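Local coordinates for protein esterase E25 (Uncultured bacterium, PDB 4Q05) that hydrolyses esters as a dimeric member of the GTSAG motif subfamily of bacterial hormone-sensitive lipases, built on the alpha/beta hydrolase fold, at residues Gly207-Thr212 against Leu230-Pro235; Pro292-Ile297 against Ser318-Asp323. All coordinates share one frame; numbering follows the deposited sequence.

Contact 1 of 2, residues Gly207-Thr212 against Leu230-Pro235; sequences GGANLT and LFLGTP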
loop_
_atom_site.group_PDB
_atom_site.type_symbol
_atom_site.label_atom_id
_atom_site.label_comp_id
_atom_site.label_asym_id
_atom_site.label_seq_id
_atom_site.Cartn_x
_atom_site.Cartn_y
_atom_site.Cartn_z
ATOM N N GLY A 207 16.678 7.364 5.413
ATOM C CA GLY A 207 17.905 7.811 4.785
ATOM C C GLY A 207 18.814 6.678 4.349
ATOM O O GLY A 207 19.471 6.773 3.312
ATOM N N GLY A 208 18.855 5.609 5.139
ATOM C CA GLY A 208 19.670 4.453 4.801
ATOM C C GLY A 208 19.110 3.744 3.574
ATOM O O GLY A 208 19.862 3.280 2.719
ATOM N N ALA A 209 17.785 3.675 3.487
ATOM C CA ALA A 209 17.120 3.120 2.310
ATOM C C ALA A 209 17.445 3.979 1.091
ATOM O O ALA A 209 17.546 3.478 -0.026
ATOM C CB ALA A 209 15.630 3.081 2.522
ATOM N N ASN A 210 17.584 5.282 1.323
ATOM C CA ASN A 210 17.996 6.212 0.287
ATOM C C ASN A 210 19.387 5.839 -0.238
ATOM O O ASN A 210 19.583 5.706 -1.439
ATOM C CB ASN A 210 17.958 7.659 0.816
ATOM C CG ASN A 210 18.404 8.672 -0.219
ATOM O OD1 ASN A 210 19.508 8.572 -0.763
ATOM N ND2 ASN A 210 17.553 9.659 -0.492
ATOM N N LEU A 211 20.346 5.647 0.666
ATOM C CA LEU A 211 21.694 5.216 0.263
ATOM C C LEU A 211 21.649 3.868 -0.435
ATOM O O LEU A 211 22.381 3.627 -1.394
ATOM C CB LEU A 211 22.628 5.102 1.468
ATOM C CG LEU A 211 22.881 6.369 2.274
ATOM C CD1 LEU A 211 23.629 6.000 3.552
ATOM C CD2 LEU A 211 23.631 7.415 1.435
ATOM N N THR A 212 20.790 2.981 0.053
ATOM C CA THR A 212 20.670 1.657 -0.548
ATOM C C THR A 212 20.244 1.775 -2.013
ATOM O O THR A 212 20.854 1.195 -2.908
ATOM C CB THR A 212 19.693 0.768 0.250
ATOM O OG1 THR A 212 20.314 0.408 1.487
ATOM C CG2 THR A 212 19.360 -0.506 -0.510
ATOM N N LEU A 230 16.591 -6.660 -1.761
ATOM C CA LEU A 230 16.668 -5.379 -1.074
ATOM C C LEU A 230 15.519 -5.275 -0.106
ATOM O O LEU A 230 14.443 -5.809 -0.361
ATOM C CB LEU A 230 16.549 -4.221 -2.057
ATOM C CG LEU A 230 17.548 -4.155 -3.198
ATOM C CD1 LEU A 230 17.318 -2.852 -3.955
ATOM C CD2 LEU A 230 18.981 -4.243 -2.671
ATOM N N PHE A 231 15.759 -4.589 1.003
ATOM C CA PHE A 231 14.709 -4.218 1.939
ATOM C C PHE A 231 14.617 -2.698 1.982
ATOM O O PHE A 231 15.606 -2.023 2.284
ATOM C CB PHE A 231 15.049 -4.753 3.328
ATOM C CG PHE A 231 14.118 -4.284 4.393
ATOM C CD1 PHE A 231 12.847 -4.818 4.493
ATOM C CD2 PHE A 231 14.505 -3.294 5.286
ATOM C CE1 PHE A 231 11.974 -4.383 5.479
ATOM C CE2 PHE A 231 13.656 -2.859 6.270
ATOM C CZ PHE A 231 12.381 -3.402 6.372
ATOM N N LEU A 232 13.447 -2.155 1.647
ATOM C CA LEU A 232 13.229 -0.714 1.726
ATOM C C LEU A 232 12.041 -0.400 2.631
ATOM O O LEU A 232 10.877 -0.425 2.196
ATOM C CB LEU A 232 12.986 -0.126 0.341
ATOM C CG LEU A 232 14.068 -0.394 -0.704
ATOM C CD1 LEU A 232 13.633 0.192 -2.031
ATOM C CD2 LEU A 232 15.400 0.216 -0.264
ATOM N N GLY A 233 12.307 -0.129 3.892
ATOM C CA GLY A 233 11.302 0.254 4.827
ATOM C C GLY A 233 11.215 1.745 4.816
ATOM O O GLY A 233 12.231 2.367 4.880
ATOM N N THR A 234 10.007 2.266 4.697
ATOM C CA THR A 234 9.706 3.684 4.656
ATOM C C THR A 234 10.851 4.516 4.028
ATOM O O THR A 234 11.430 5.347 4.644
ATOM C CB THR A 234 9.245 4.200 6.035
ATOM O OG1 THR A 234 8.863 5.552 5.952
ATOM C CG2 THR A 234 10.312 4.040 7.067
ATOM N N PRO A 235 11.165 4.152 2.714
ATOM C CA PRO A 235 12.391 4.760 2.194
ATOM C C PRO A 235 12.295 6.255 1.942
ATOM O O PRO A 235 11.257 6.736 1.598
ATOM C CB PRO A 235 12.613 4.028 0.892
ATOM C CG PRO A 235 11.288 3.710 0.408
ATOM C CD PRO A 235 10.631 3.225 1.597
#
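Ala209 and Thr212 of helix 206-221 lie against Leu230, Leu232 and Pro235 in a buried helix-on-sheet contact carried by apolar side-chain groups, with no hydrogen bond across it, near the centre of the chain. The axis of the helical segment passes 8.7 Å from that of strand segment 230-232, their directions 144° apart. Ala209 sits where the backbones come closest, its CB 3.6 Å from Pro235 CB, so that a methyl group meets the flank of the proline ring just after the chain has turned a corner at Gly233 and Thr234. One methyl branch of Leu232, CD2, lies between Ala209 and Thr212, 4.0 Å from the CB of the first and from the CG2 of the second. In Thr212 the methyl stands anti to the backbone N (chi1 of OG1 -72°), which directs CG2 to the strand, where Leu230 CD2 is a looser neighbour at 4.3 Å; the hydroxyl is hydrogen-bonded to Thr136 OG1. At the corner, Thr234 OG1 is hydrogen-bonded to Asp302 OD2 and His332 ND1. The helix follows strand 200-205 at what is probably the nucleophile elbow, and its packing on the next strand is that of a beta-alpha-beta crossover in an alpha/beta hydrolase.

Contact 2 of 2, residues Pro292-Ile297 against Ser318-Asp323; sequences PPTFLI and SGVVAD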
loop_
_atom_site.group_PDB
_atom_site.type_symbol
_atom_site.label_atom_id
_atom_site.label_comp_id
_atom_site.label_asym_id
_atom_site.label_seq_id
_atom_site.Cartn_x
_atom_site.Cartn_y
_atom_site.Cartn_z
ATOM N N PRO A 292 17.332 -5.759 -7.824
ATOM C CA PRO A 292 17.059 -7.071 -7.243
ATOM C C PRO A 292 15.626 -7.082 -6.703
ATOM O O PRO A 292 15.037 -6.012 -6.571
ATOM C CB PRO A 292 18.032 -7.139 -6.050
ATOM C CG PRO A 292 18.969 -5.998 -6.204
ATOM C CD PRO A 292 18.247 -4.957 -6.996
ATOM N N PRO A 293 15.086 -8.262 -6.378
ATOM C CA PRO A 293 13.766 -8.301 -5.737
ATOM C C PRO A 293 13.767 -7.420 -4.506
ATOM O O PRO A 293 14.708 -7.482 -3.710
ATOM C CB PRO A 293 13.621 -9.772 -5.335
ATOM C CG PRO A 293 14.414 -10.508 -6.392
ATOM C CD PRO A 293 15.600 -9.614 -6.675
ATOM N N THR A 294 12.718 -6.623 -4.352
ATOM C CA THR A 294 12.658 -5.623 -3.299
ATOM C C THR A 294 11.405 -5.788 -2.427
ATOM O O THR A 294 10.307 -6.054 -2.922
ATOM C CB THR A 294 12.709 -4.216 -3.915
ATOM O OG1 THR A 294 13.951 -4.064 -4.610
ATOM C CG2 THR A 294 12.587 -3.112 -2.851
ATOM N N PHE A 295 11.600 -5.626 -1.125
ATOM C CA PHE A 295 10.554 -5.771 -0.125
ATOM C C PHE A 295 10.369 -4.382 0.464
ATOM O O PHE A 295 11.343 -3.771 0.930
ATOM C CB PHE A 295 11.044 -6.768 0.933
ATOM C CG PHE A 295 10.052 -7.075 2.041
ATOM C CD1 PHE A 295 9.786 -6.151 3.040
ATOM C CD2 PHE A 295 9.458 -8.326 2.121
ATOM C CE1 PHE A 295 8.907 -6.457 4.070
ATOM C CE2 PHE A 295 8.593 -8.643 3.155
ATOM C CZ PHE A 295 8.315 -7.706 4.127
ATOM N N LEU A 296 9.141 -3.866 0.435
ATOM C CA LEU A 296 8.888 -2.514 0.938
ATOM C C LEU A 296 7.786 -2.515 1.982
ATOM O O LEU A 296 6.833 -3.267 1.881
ATOM C CB LEU A 296 8.480 -1.556 -0.189
ATOM C CG LEU A 296 9.431 -1.439 -1.384
ATOM C CD1 LEU A 296 8.959 -2.365 -2.505
ATOM C CD2 LEU A 296 9.486 0.017 -1.864
ATOM N N ILE A 297 7.920 -1.656 2.976
ATOM C CA ILE A 297 6.943 -1.601 4.050
ATOM C C ILE A 297 6.705 -0.162 4.479
ATOM O O ILE A 297 7.628 0.664 4.505
ATOM C CB ILE A 297 7.370 -2.493 5.244
ATOM C CG1 ILE A 297 6.359 -2.379 6.389
ATOM C CG2 ILE A 297 8.735 -2.108 5.743
ATOM C CD1 ILE A 297 6.665 -3.319 7.520
ATOM N N SER A 318 9.210 -1.261 -13.753
ATOM C CA SER A 318 10.540 -1.430 -14.325
ATOM C C SER A 318 10.909 -2.900 -14.349
ATOM O O SER A 318 12.068 -3.266 -14.551
ATOM C CB SER A 318 11.578 -0.619 -13.541
ATOM O OG SER A 318 11.218 0.750 -13.525
ATOM N N GLY A 319 9.909 -3.750 -14.145
ATOM C CA GLY A 319 10.107 -5.174 -14.310
ATOM C C GLY A 319 10.796 -5.814 -13.128
ATOM O O GLY A 319 11.346 -6.909 -13.235
ATOM N N VAL A 320 10.758 -5.141 -11.987
ATOM C CA VAL A 320 11.397 -5.675 -10.790
ATOM C C VAL A 320 10.387 -6.403 -9.908
ATOM O O VAL A 320 9.254 -5.971 -9.767
ATOM C CB VAL A 320 12.046 -4.546 -9.968
ATOM C CG1 VAL A 320 12.673 -5.106 -8.710
ATOM C CG2 VAL A 320 13.088 -3.793 -10.818
ATOM N N VAL A 321 10.803 -7.510 -9.315
ATOM C CA VAL A 321 9.994 -8.151 -8.294
ATOM C C VAL A 321 9.976 -7.240 -7.075
ATOM O O VAL A 321 11.020 -6.932 -6.499
ATOM C CB VAL A 321 10.563 -9.530 -7.914
ATOM C CG1 VAL A 321 9.721 -10.164 -6.810
ATOM C CG2 VAL A 321 10.622 -10.443 -9.149
ATOM N N ALA A 322 8.798 -6.761 -6.708
ATOM C CA ALA A 322 8.683 -5.900 -5.539
ATOM C C ALA A 322 7.387 -6.199 -4.807
ATOM O O ALA A 322 6.309 -6.201 -5.404
ATOM C CB ALA A 322 8.765 -4.431 -5.938
ATOM N N ASP A 323 7.516 -6.485 -3.516
ATOM C CA ASP A 323 6.382 -6.825 -2.671
ATOM C C ASP A 323 6.135 -5.693 -1.699
ATOM O O ASP A 323 7.056 -5.258 -1.000
ATOM C CB ASP A 323 6.657 -8.133 -1.936
ATOM C CG ASP A 323 6.677 -9.328 -2.880
ATOM O OD1 ASP A 323 6.022 -9.236 -3.945
ATOM O OD2 ASP A 323 7.330 -10.360 -2.577
#
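Three backbone hydrogen bonds join Thr294 and Leu296 to Val321 and Asp323 as parallel strand neighbours. Thr294 uses both its polar backbone atoms: its N donates to Val321 O at 2.8 Å, and its O receives Asp323 N at 2.9 Å. The ladder then steps to Leu296 N, which reaches Asp323 O at 2.9 Å in a nearly straight bond, N-H...O 167°. Two CA-H...O contacts reinforce the start of the pairing, Pro293 CA to Val321 O and Ala322 CA to Thr294 O. Ahead of the strand, the Thr294 hydroxyl, beside its own backbone N (chi1 -62°), turns back to donate to Pro292 O at 3.0 Å. That same carbonyl oxygen is met by Val320 CG1, 3.3 Å away. Farther out, Leu296 CD1 touches Ala322 CB at 4.0 Å on the sheet face packed by helix 305-317, while the Pro293 ring lies against Val321, CB to CB 4.0 Å. Phe295 and Asp323 point to the other face, where the Phe295 ring meets Phe354 of helix 342-358 edge-to-face and stacks with Phe325, and Asp323 touches Phe354. Segment 318-323 leaves helix 305-317 through a Schellman motif at Gly319, and the pairing completes a parallel beta-alpha-beta unit at one edge of the alpha/beta hydrolase sheet as formed within this chain.

How the contacts relate
Along the chain the two contacts come in series, neither nested nor crossed. Contact 1 closes first, bringing the strand of 230-235 back against the start of helix 206-221 after the rest of that helix and a short connection. Contact 2 opens later and closes over helix 305-317, setting 318-323 beside 292-297. Their centres are 12 Å apart, and they meet directly because strands 229-235 and 294-299 are sheet neighbours: Leu232 N lies 2.7 Å from Phe295 O, probably hydrogen-bonded, and Leu232 CD1 packs on Thr294 CG2 at 3.6 Å. Together they tie the helix following the probable nucleophile elbow, through successive parallel strands, to strand 322-327, one of the two outermost strands of the sheet within this chain.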